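Local atomic coordinates of prophage MuSo2, 43 kDa tail protein (Shewanella oneidensis, PDB entry 3CDD), a protein that probably serves as a trimeric baseplate hub protein in the tail of a Mu-like prophage. Residues I107-S111 with G112-N116; Q209-S212 with K213-I216; V307-E310 with I311-L314. All blocks are in the same frame, centred on the assembly; numbering follows the deposited sequence.

Interaction 1 of 3, residues I107-S111 with G112-N116; sequences IDYPS and GQFNN
Gly112 N donates to Tyr109 O at 2.7 Å. The bond is bent, with an N-H...O angle of 141°, and it closes a type I beta turn over Pro110 and Ser111. Gly112 leaves the turn with a positive phi, a conformation readily open to glycine. The first side chain of the turn, Tyr109, meets Phe114 just beyond it. The Tyr109 and Phe114 rings form an offset (parallel-displaced) stack. Their centroids are 4.6 Å apart and their planes are only 15° from parallel. Phe114 CE2 sits over one face of the tyrosine ring, displaced toward its rim, and approaches Tyr109 CE2 to 3.5 Å. CG of Tyr109 is turned anti to the backbone N (chi1 -173°), which brings the ring back across the turn to Phe114. The turn joins the loop after helix 100-104 to strand 113-115, which pairs antiparallel with strand 144-148 in the region related to the second domain of gp44-like hub proteins. Phe114 also packs on Ile122 of helix 119-127 and on Leu158 of helix 155-164, and both rings touch Ile125. At the edge of the tyrosine ring, close to its plane, lies Gln113 O, 3.5 Å from Tyr109 CE2. A water bridges the polar groups on this side. It is hydrogen-bonded to Ser111 OG at 2.9 Å and to Tyr109 OH at 3.1 Å. It is also placed beside Gln113 O, but so close that this third link is doubtful.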
loop_
_atom_site.group_PDB
_atom_site.type_symbol
_atom_site.label_atom_id
_atom_site.label_comp_id
_atom_site.label_asym_id
_atom_site.label_seq_id
_atom_site.Cartn_x
_atom_site.Cartn_y
_atom_site.Cartn_z
ATOM N N ILE A 107 24.873 -12.357 -7.261
ATOM C CA ILE A 107 25.854 -13.433 -7.402
ATOM C C ILE A 107 26.968 -12.943 -8.308
ATOM O O ILE A 107 26.714 -12.525 -9.441
ATOM C CB ILE A 107 25.253 -14.692 -8.069
ATOM C CG1 ILE A 107 24.011 -15.173 -7.311
ATOM C CG2 ILE A 107 26.315 -15.807 -8.178
ATOM C CD1 ILE A 107 22.978 -15.909 -8.191
ATOM N N ASP A 108 28.193 -12.983 -7.799
ATOM C CA ASP A 108 29.369 -12.737 -8.623
ATOM C C ASP A 108 30.146 -14.038 -8.859
ATOM O O ASP A 108 31.209 -14.260 -8.275
ATOM C CB ASP A 108 30.266 -11.656 -8.018
ATOM C CG ASP A 108 31.354 -11.194 -8.977
ATOM O OD1 ASP A 108 31.726 -11.953 -9.911
ATOM O OD2 ASP A 108 31.848 -10.058 -8.796
ATOM N N TYR A 109 29.600 -14.890 -9.718
ATOM C CA TYR A 109 30.283 -16.107 -10.153
ATOM C C TYR A 109 30.606 -15.920 -11.636
ATOM O O TYR A 109 29.765 -16.186 -12.498
ATOM C CB TYR A 109 29.411 -17.341 -9.876
ATOM C CG TYR A 109 30.103 -18.667 -10.130
ATOM C CD1 TYR A 109 31.134 -19.117 -9.299
ATOM C CD2 TYR A 109 29.721 -19.478 -11.208
ATOM C CE1 TYR A 109 31.776 -20.342 -9.544
ATOM C CE2 TYR A 109 30.342 -20.700 -11.450
ATOM C CZ TYR A 109 31.370 -21.124 -10.620
ATOM O OH TYR A 109 31.992 -22.326 -10.874
ATOM N N PRO A 110 31.832 -15.428 -11.933
ATOM C CA PRO A 110 32.217 -14.916 -13.248
ATOM C C PRO A 110 31.966 -15.839 -14.452
ATOM O O PRO A 110 31.621 -15.336 -15.530
ATOM C CB PRO A 110 33.714 -14.614 -13.088
ATOM C CG PRO A 110 34.126 -15.276 -11.815
ATOM C CD PRO A 110 32.937 -15.313 -10.963
ATOM N N SER A 111 32.123 -17.157 -14.294
ATOM C CA SER A 111 31.827 -18.069 -15.402
ATOM C C SER A 111 30.326 -18.109 -15.733
ATOM O O SER A 111 29.929 -18.584 -16.798
ATOM C CB SER A 111 32.395 -19.479 -15.156
ATOM O OG SER A 111 31.576 -20.252 -14.287
ATOM N N GLY A 112 29.507 -17.629 -14.797
ATOM C CA GLY A 112 28.075 -17.380 -15.018
ATOM C C GLY A 112 27.170 -18.582 -15.211
ATOM O O GLY A 112 26.010 -18.420 -15.601
ATOM N N GLN A 113 27.691 -19.780 -14.940
ATOM C CA GLN A 113 26.910 -21.010 -15.082
ATOM C C GLN A 113 27.496 -22.186 -14.311
ATOM O O GLN A 113 28.714 -22.308 -14.164
ATOM C CB GLN A 113 26.708 -21.379 -16.563
ATOM C CG GLN A 113 27.868 -22.082 -17.221
ATOM C CD GLN A 113 27.608 -22.375 -18.687
ATOM O OE1 GLN A 113 27.589 -23.539 -19.111
ATOM N NE2 GLN A 113 27.405 -21.317 -19.477
ATOM N N PHE A 114 26.612 -23.048 -13.820
ATOM C CA PHE A 114 27.018 -24.257 -13.097
ATOM C C PHE A 114 26.718 -25.493 -13.934
ATOM O O PHE A 114 25.623 -25.627 -14.483
ATOM C CB PHE A 114 26.318 -24.342 -11.728
ATOM C CG PHE A 114 26.487 -23.104 -10.887
ATOM C CD1 PHE A 114 25.528 -22.098 -10.909
ATOM C CD2 PHE A 114 27.622 -22.934 -10.088
ATOM C CE1 PHE A 114 25.698 -20.942 -10.142
ATOM C CE2 PHE A 114 27.797 -21.786 -9.321
ATOM C CZ PHE A 114 26.836 -20.789 -9.350
ATOM N N ASN A 115 27.699 -26.393 -14.009
ATOM C CA ASN A 115 27.624 -27.588 -14.847
ATOM C C ASN A 115 27.587 -28.847 -14.007
ATOM O O ASN A 115 28.536 -29.135 -13.273
ATOM C CB ASN A 115 28.843 -27.675 -15.783
ATOM C CG ASN A 115 29.154 -26.364 -16.466
ATOM O OD1 ASN A 115 28.344 -25.843 -17.235
ATOM N ND2 ASN A 115 30.336 -25.821 -16.195
ATOM N N ASN A 116 26.500 -29.602 -14.130
ATOM C CA ASN A 116 26.375 -30.930 -13.502
ATOM C C ASN A 116 26.549 -30.882 -11.983
ATOM O O ASN A 116 27.160 -31.763 -11.376
ATOM C CB ASN A 116 27.334 -31.934 -14.168
ATOM C CG ASN A 116 27.059 -32.092 -15.650
ATOM O OD1 ASN A 116 25.933 -32.400 -16.045
ATOM N ND2 ASN A 116 28.084 -31.891 -16.485
HETATM O O HOH W 1 30.963 -23.081 -13.730
#

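Interaction 2 of 3, residues Q209-S212 with K213-I216; sequences QRFS and KFTI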
loop_
_atom_site.group_PDB
_atom_site.type_symbol
_atom_site.label_atom_id
_atom_site.label_comp_id
_atom_site.label_asym_id
_atom_site.label_seq_id
_atom_site.Cartn_x
_atom_site.Cartn_y
_atom_site.Cartn_z
ATOM N N GLN A 209 -9.594 -17.219 -2.040
ATOM C CA GLN A 209 -8.544 -17.583 -2.990
ATOM C C GLN A 209 -8.517 -19.073 -3.272
ATOM O O GLN A 209 -7.547 -19.584 -3.813
ATOM C CB GLN A 209 -7.183 -17.047 -2.528
ATOM C CG GLN A 209 -7.154 -15.521 -2.464
ATOM C CD GLN A 209 -5.876 -14.961 -1.854
ATOM O OE1 GLN A 209 -5.525 -15.273 -0.707
ATOM N NE2 GLN A 209 -5.178 -14.110 -2.616
ATOM N N ARG A 210 -9.611 -19.751 -2.914
ATOM C CA ARG A 210 -9.795 -21.177 -3.124
ATOM C C ARG A 210 -10.642 -21.406 -4.348
ATOM O O ARG A 210 -11.571 -20.603 -4.638
ATOM C CB ARG A 210 -10.461 -21.834 -1.902
ATOM C CG ARG A 210 -9.594 -21.857 -0.617
ATOM C CD ARG A 210 -8.342 -22.638 -0.806
ATOM N NE ARG A 210 -8.611 -24.074 -0.902
ATOM C CZ ARG A 210 -8.804 -24.871 0.146
ATOM N NH1 ARG A 210 -8.749 -24.379 1.377
ATOM N NH2 ARG A 210 -9.056 -26.161 -0.033
ATOM N N PHE A 211 -10.311 -22.467 -5.098
ATOM C CA PHE A 211 -11.018 -22.763 -6.363
ATOM C C PHE A 211 -11.289 -24.249 -6.481
ATOM O O PHE A 211 -10.566 -25.039 -5.905
ATOM C CB PHE A 211 -10.266 -22.213 -7.582
ATOM C CG PHE A 211 -10.053 -20.718 -7.532
ATOM C CD1 PHE A 211 -8.921 -20.189 -6.914
ATOM C CD2 PHE A 211 -10.995 -19.837 -8.087
ATOM C CE1 PHE A 211 -8.714 -18.811 -6.851
ATOM C CE2 PHE A 211 -10.799 -18.469 -8.012
ATOM C CZ PHE A 211 -9.658 -17.946 -7.389
ATOM N N SER A 212 -12.350 -24.607 -7.202
ATOM C CA SER A 212 -12.779 -25.999 -7.361
ATOM C C SER A 212 -11.947 -26.746 -8.387
ATOM O O SER A 212 -11.795 -27.967 -8.314
ATOM C CB SER A 212 -14.265 -26.083 -7.742
ATOM O OG SER A 212 -14.545 -25.334 -8.912
ATOM N N LYS A 213 -11.416 -25.999 -9.350
ATOM C CA LYS A 213 -10.635 -26.568 -10.442
ATOM C C LYS A 213 -9.570 -25.582 -10.917
ATOM O O LYS A 213 -9.869 -24.418 -11.194
ATOM C CB LYS A 213 -11.561 -26.950 -11.596
ATOM C CG LYS A 213 -10.925 -27.924 -12.602
ATOM C CD LYS A 213 -11.939 -28.400 -13.625
ATOM C CE LYS A 213 -12.593 -29.702 -13.178
ATOM N NZ LYS A 213 -13.599 -30.211 -14.153
ATOM N N PHE A 214 -8.321 -26.045 -10.968
ATOM C CA PHE A 214 -7.225 -25.254 -11.531
ATOM C C PHE A 214 -6.876 -25.811 -12.909
ATOM O O PHE A 214 -6.415 -26.955 -13.010
ATOM C CB PHE A 214 -5.978 -25.305 -10.632
ATOM C CG PHE A 214 -6.146 -24.636 -9.293
ATOM C CD1 PHE A 214 -6.748 -25.310 -8.230
ATOM C CD2 PHE A 214 -5.671 -23.349 -9.079
ATOM C CE1 PHE A 214 -6.904 -24.698 -6.967
ATOM C CE2 PHE A 214 -5.823 -22.726 -7.830
ATOM C CZ PHE A 214 -6.439 -23.411 -6.770
ATOM N N THR A 215 -7.121 -25.025 -13.961
ATOM C CA THR A 215 -6.723 -25.399 -15.318
ATOM C C THR A 215 -5.450 -24.645 -15.697
ATOM O O THR A 215 -5.435 -23.410 -15.738
ATOM C CB THR A 215 -7.828 -25.085 -16.340
ATOM O OG1 THR A 215 -8.305 -23.759 -16.118
ATOM C CG2 THR A 215 -8.997 -26.033 -16.191
ATOM N N ILE A 216 -4.375 -25.392 -15.954
ATOM C CA ILE A 216 -3.081 -24.811 -16.321
ATOM C C ILE A 216 -2.835 -25.003 -17.811
ATOM O O ILE A 216 -2.864 -26.131 -18.300
ATOM C CB ILE A 216 -1.905 -25.423 -15.497
ATOM C CG1 ILE A 216 -2.100 -25.188 -13.983
ATOM C CG2 ILE A 216 -0.548 -24.906 -15.992
ATOM C CD1 ILE A 216 -2.241 -23.729 -13.537
#
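The backbone is extended at Phe211, kinks at Ser212 (psi -28°) and is extended again from Lys213 onward, with no hydrogen bond between residues 209-212 and 213-216. The kink brings the side chains of Phe211 and Phe214 together. They make an offset edge-to-face pair, with the edge of Phe211 directed at the face of Phe214. The ring centroids lie 5.9 Å apart and the planes are 79° from parallel. Phe211 CD1 reaches Phe214 CZ at 4.1 Å. Phe211 CB stands over one face of the Phe214 ring, toward its rim, and is also 4.1 Å from Phe214 CZ. The methylene and the ring edge of Phe211 therefore meet the same end of Phe214. In Phe214 CG lies anti to the carbonyl carbon (chi1 -67°), which swings the ring back along the chain toward Phe211. On its way it passes the backbone: Phe214 CE1 is 3.8 Å from Phe211 O. The contact is apolar. The nearby polar groups look elsewhere: Ser212 OG bonds to Arg250 N, and Arg210 makes salt bridges with Asp243 and Glu245. Strand 213-217 is the middle strand of a small mixed sheet, antiparallel to strand 239-242 and parallel to strand 251-255. Both phenylalanines touch Leu252 of strand 251-255. Phe211 also packs on Cys105 of the third subunit, while Phe214 is directed at helix 262-278, where it meets Glu272 and Ser276.

Interaction 3 of 3, residues V307-E310 with I311-L314; sequences VIDE and IMGL
Asp309 and Leu314 are joined by two backbone hydrogen bonds. Asp309 N donates to Leu314 O at 2.7 Å, nearly straight at 165°. Leu314 N returns a bond of 2.7 Å to Asp309 O. That carbonyl also accepts from Gly313 N at 2.9 Å, so two successive amides share one oxygen. The Asp309 carboxylate braces the loop. Its OD1 takes the amide of selenomethionine 312 (Met312 N) at 3.1 Å, met from above the carboxylate plane. With chi1 at -169° the carboxylate swings away from its own amide and reaches Met312 N. The other oxygen, OD2, bonds to Tyr285 OH and to Tyr84 OH of the third subunit. Met312 CB packs against Asp309 CG at 3.6 Å. Farther out, Val307 and Leu314 lie side by side, and Val307 CG1 is 3.9 Å from Leu314 CB. Both also touch Tyr285 of strand 281-288. Gly313 has a positive phi of 101°. With Gly313 and Leu314 both opposite Asp309, this is a G1 beta bulge closing a beta hairpin between strands 304-309 and 314-315.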
loop_
_atom_site.group_PDB
_atom_site.type_symbol
_atom_site.label_atom_id
_atom_site.label_comp_id
_atom_site.label_asym_id
_atom_site.label_seq_id
_atom_site.Cartn_x
_atom_site.Cartn_y
_atom_site.Cartn_z
ATOM N N VAL A 307 -2.405 -30.205 17.606
ATOM C CA VAL A 307 -3.223 -29.030 17.919
ATOM C C VAL A 307 -4.622 -29.567 18.234
ATOM O O VAL A 307 -5.197 -30.284 17.422
ATOM C CB VAL A 307 -3.153 -27.966 16.775
ATOM C CG1 VAL A 307 -4.139 -26.793 16.984
ATOM C CG2 VAL A 307 -1.715 -27.432 16.623
ATOM N N ILE A 308 -5.101 -29.312 19.456
ATOM C CA ILE A 308 -6.494 -29.612 19.843
ATOM C C ILE A 308 -7.180 -28.288 20.163
ATOM O O ILE A 308 -6.895 -27.671 21.191
ATOM C CB ILE A 308 -6.611 -30.553 21.080
ATOM C CG1 ILE A 308 -5.577 -31.689 21.030
ATOM C CG2 ILE A 308 -8.055 -31.082 21.218
ATOM C CD1 ILE A 308 -5.609 -32.640 22.251
ATOM N N ASP A 309 -8.056 -27.840 19.270
ATOM C CA ASP A 309 -8.697 -26.544 19.426
ATOM C C ASP A 309 -10.126 -26.606 18.888
ATOM O O ASP A 309 -10.358 -26.507 17.681
ATOM C CB ASP A 309 -7.879 -25.454 18.721
ATOM C CG ASP A 309 -8.337 -24.040 19.076
ATOM O OD1 ASP A 309 -9.526 -23.835 19.425
ATOM O OD2 ASP A 309 -7.499 -23.117 18.994
ATOM N N GLU A 310 -11.058 -26.758 19.826
ATOM C CA GLU A 310 -12.483 -26.912 19.597
ATOM C C GLU A 310 -13.079 -25.613 19.081
ATOM O O GLU A 310 -13.945 -25.640 18.229
ATOM C CB GLU A 310 -13.138 -27.291 20.940
ATOM C CG GLU A 310 -14.414 -28.069 20.873
ATOM C CD GLU A 310 -15.019 -28.375 22.271
ATOM O OE1 GLU A 310 -14.440 -27.995 23.315
ATOM O OE2 GLU A 310 -16.091 -28.999 22.315
ATOM N N ILE A 311 -12.611 -24.475 19.604
ATOM C CA ILE A 311 -13.147 -23.158 19.218
ATOM C C ILE A 311 -12.914 -22.881 17.727
ATOM O O ILE A 311 -13.838 -22.501 16.993
ATOM C CB ILE A 311 -12.522 -22.003 20.065
ATOM C CG1 ILE A 311 -13.020 -22.069 21.518
ATOM C CG2 ILE A 311 -12.842 -20.641 19.432
ATOM C CD1 ILE A 311 -12.147 -21.334 22.501
HETATM N N MSE A 312 -11.677 -23.113 17.310
HETATM C CA MSE A 312 -11.200 -22.858 15.958
HETATM C C MSE A 312 -11.625 -23.957 14.984
HETATM O O MSE A 312 -11.946 -23.686 13.808
HETATM C CB MSE A 312 -9.680 -22.762 16.008
HETATM C CG MSE A 312 -9.075 -21.962 14.917
HETATM SE SE MSE A 312 -7.824 -20.625 15.572
HETATM C CE MSE A 312 -8.954 -19.621 16.781
ATOM N N GLY A 313 -11.626 -25.192 15.488
ATOM C CA GLY A 313 -12.026 -26.365 14.719
ATOM C C GLY A 313 -10.798 -27.101 14.238
ATOM O O GLY A 313 -10.774 -27.591 13.117
ATOM N N LEU A 314 -9.779 -27.177 15.093
ATOM C CA LEU A 314 -8.560 -27.909 14.764
ATOM C C LEU A 314 -8.329 -29.126 15.660
ATOM O O LEU A 314 -8.423 -29.058 16.898
ATOM C CB LEU A 314 -7.324 -26.989 14.754
ATOM C CG LEU A 314 -7.265 -25.805 13.762
ATOM C CD1 LEU A 314 -6.109 -24.896 14.110
ATOM C CD2 LEU A 314 -7.172 -26.223 12.275
#

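In the fold
The three contacts are separate and follow one another along the chain. Interactions 2 and 3 are the nearest pair, with centres about 27 Å apart and nearest atoms about 11 Å apart. Interaction 1 is about 38 Å from interaction 2 and about 49 Å from interaction 3, centre to centre. It lies across the chain's centre from interaction 3. Each reaches a subunit interface of the trimer. Asp108 of interaction 1 packs on Tyr249 of the second subunit, while interactions 2 and 3 meet the third. The hairpin 307-314 makes polar contacts there, with Tyr84 and Trp80 of that subunit.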